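Local structure of protein similar to metal-dependent hydrolase (Staphylococcus aureus subsp. aureus Mu50, 3ESH) at residues T16-G21 and R77-D82. The protein probably acts as a metal-dependent hydrolase of the metallo-beta-lactamase superfamily. Sequence-based numbering, arbitrary orientation.
Sequences TKMDGG and RNFGVD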
loop_
_atom_site.group_PDB
_atom_site.type_symbol
_atom_site.label_atom_id
_atom_site.label_comp_id
_atom_site.label_asym_id
_atom_site.label_seq_id
_atom_site.Cartn_x
_atom_site.Cartn_y
_atom_site.Cartn_z
ATOM N N THR A 16 -5.365 17.621 32.796
ATOM C CA THR A 16 -4.016 17.883 32.319
ATOM C C THR A 16 -3.998 19.241 31.620
ATOM O O THR A 16 -5.006 19.680 31.084
ATOM C CB THR A 16 -3.552 16.809 31.304
ATOM O OG1 THR A 16 -4.396 16.852 30.144
ATOM C CG2 THR A 16 -3.602 15.425 31.926
ATOM N N LYS A 17 -2.855 19.914 31.653
ATOM C CA LYS A 17 -2.723 21.191 30.988
ATOM C C LYS A 17 -1.684 20.987 29.891
ATOM O O LYS A 17 -0.507 20.754 30.176
ATOM C CB LYS A 17 -2.295 22.287 31.976
ATOM C CG LYS A 17 -3.386 22.658 32.996
ATOM C CD LYS A 17 -3.194 24.062 33.609
ATOM C CE LYS A 17 -2.216 24.090 34.771
ATOM N NZ LYS A 17 -2.785 23.402 35.974
HETATM N N MSE A 18 -2.145 21.036 28.640
HETATM C CA MSE A 18 -1.284 20.847 27.486
HETATM C C MSE A 18 -1.098 22.159 26.748
HETATM O O MSE A 18 -1.981 23.003 26.762
HETATM C CB MSE A 18 -1.901 19.819 26.535
HETATM C CG MSE A 18 -2.130 18.448 27.100
HETATM SE SE MSE A 18 -0.517 17.707 27.786
HETATM C CE MSE A 18 -1.042 17.707 29.617
ATOM N N ASP A 19 0.051 22.317 26.095
ATOM C CA ASP A 19 0.356 23.520 25.323
ATOM C C ASP A 19 -0.699 23.759 24.224
ATOM O O ASP A 19 -0.969 22.886 23.420
ATOM C CB ASP A 19 1.751 23.404 24.697
ATOM C CG ASP A 19 2.149 24.652 23.913
ATOM O OD1 ASP A 19 2.586 25.654 24.531
ATOM O OD2 ASP A 19 2.007 24.635 22.664
ATOM N N GLY A 20 -1.289 24.955 24.211
ATOM C CA GLY A 20 -2.302 25.275 23.218
ATOM C C GLY A 20 -1.824 25.135 21.782
ATOM O O GLY A 20 -2.528 24.584 20.931
ATOM N N GLY A 21 -0.618 25.621 21.508
ATOM C CA GLY A 21 -0.099 25.527 20.160
ATOM C C GLY A 21 -0.083 24.103 19.643
ATOM O O GLY A 21 -0.331 23.858 18.470
ATOM N N ARG A 77 3.662 17.761 37.527
ATOM C CA ARG A 77 3.978 19.161 37.283
ATOM C C ARG A 77 4.062 19.499 35.788
ATOM O O ARG A 77 3.444 20.455 35.323
ATOM C CB ARG A 77 5.300 19.547 37.964
ATOM C CG ARG A 77 5.214 19.705 39.472
ATOM C CD ARG A 77 6.338 20.601 39.985
ATOM N NE ARG A 77 7.658 20.035 39.727
ATOM C CZ ARG A 77 8.143 18.965 40.348
ATOM N NH1 ARG A 77 7.416 18.345 41.269
ATOM N NH2 ARG A 77 9.356 18.513 40.046
ATOM N N ASN A 78 4.834 18.719 35.040
ATOM C CA ASN A 78 4.986 18.955 33.615
ATOM C C ASN A 78 3.661 18.882 32.857
ATOM O O ASN A 78 3.512 19.517 31.809
ATOM C CB ASN A 78 5.948 17.938 32.997
ATOM C CG ASN A 78 7.329 17.971 33.625
ATOM O OD1 ASN A 78 7.697 18.928 34.310
ATOM N ND2 ASN A 78 8.112 16.923 33.381
ATOM N N PHE A 79 2.705 18.109 33.371
ATOM C CA PHE A 79 1.417 17.949 32.699
ATOM C C PHE A 79 0.269 18.759 33.297
ATOM O O PHE A 79 -0.895 18.524 32.981
ATOM C CB PHE A 79 1.032 16.475 32.651
ATOM C CG PHE A 79 1.882 15.663 31.730
ATOM C CD1 PHE A 79 1.983 15.995 30.387
ATOM C CD2 PHE A 79 2.579 14.553 32.199
ATOM C CE1 PHE A 79 2.765 15.235 29.521
ATOM C CE2 PHE A 79 3.366 13.788 31.338
ATOM C CZ PHE A 79 3.456 14.132 29.996
ATOM N N GLY A 80 0.615 19.706 34.163
ATOM C CA GLY A 80 -0.364 20.575 34.778
ATOM C C GLY A 80 -1.552 19.920 35.444
ATOM O O GLY A 80 -2.684 20.391 35.317
ATOM N N VAL A 81 -1.310 18.837 36.163
ATOM C CA VAL A 81 -2.383 18.151 36.855
ATOM C C VAL A 81 -2.739 18.928 38.128
ATOM O O VAL A 81 -1.890 19.133 38.992
ATOM C CB VAL A 81 -1.943 16.732 37.245
ATOM C CG1 VAL A 81 -3.141 15.904 37.639
ATOM C CG2 VAL A 81 -1.196 16.101 36.101
ATOM N N ASP A 82 -3.987 19.367 38.244
ATOM C CA ASP A 82 -4.408 20.095 39.438
ATOM C C ASP A 82 -4.838 19.084 40.481
ATOM O O ASP A 82 -4.464 19.181 41.650
ATOM C CB ASP A 82 -5.574 21.032 39.124
ATOM C CG ASP A 82 -5.244 22.009 38.029
ATOM O OD1 ASP A 82 -4.196 22.692 38.124
ATOM O OD2 ASP A 82 -6.038 22.094 37.068
#
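The edge of strand 15-19 meets the turn that ends helix 73-78, and Lys17 N donates a nearly straight hydrogen bond to Phe79 O (2.7 Å, 167° at the hydrogen). The donor sits above the carbonyl plane. Thr16 CA adds a CH...O contact to the same Phe79 O at 3.3 Å. The aliphatic part of Lys17 lies against Gly80, with CG 3.3 Å from Gly80 O. The chain bends at chi3 (-83°), which places CE, and again at chi4 (-70°), which brings NZ to the helix end. There Lys17 NZ hydrogen-bonds Gly80 O at 3.1 Å and forms a salt bridge with Asp82 OD1 at 2.7 Å. The Lys17 and Asp82 side chains cross at about a right angle. Next along the strand, Met18, a selenomethionine, brings CE to 3.6 Å from Phe79 CD1. Met18 SE lies 5.2 Å from the centroid of the Phe79 ring, an oblique Met-aromatic contact. Phe79 also meets the Phe111 ring. Thr16 and Met18 pair through backbone bonds with strand 43-47, while Lys17 N between them turns to Phe79 O. Gly80, at positive phi, is the C-prime residue of a Schellman motif, in which Gly80 N bonds Arg77 O and Val81 N bonds a carbonyl farther back in the helix. The contact thus joins a two-stranded antiparallel sheet at the protein surface to a Schellman-capped helix end.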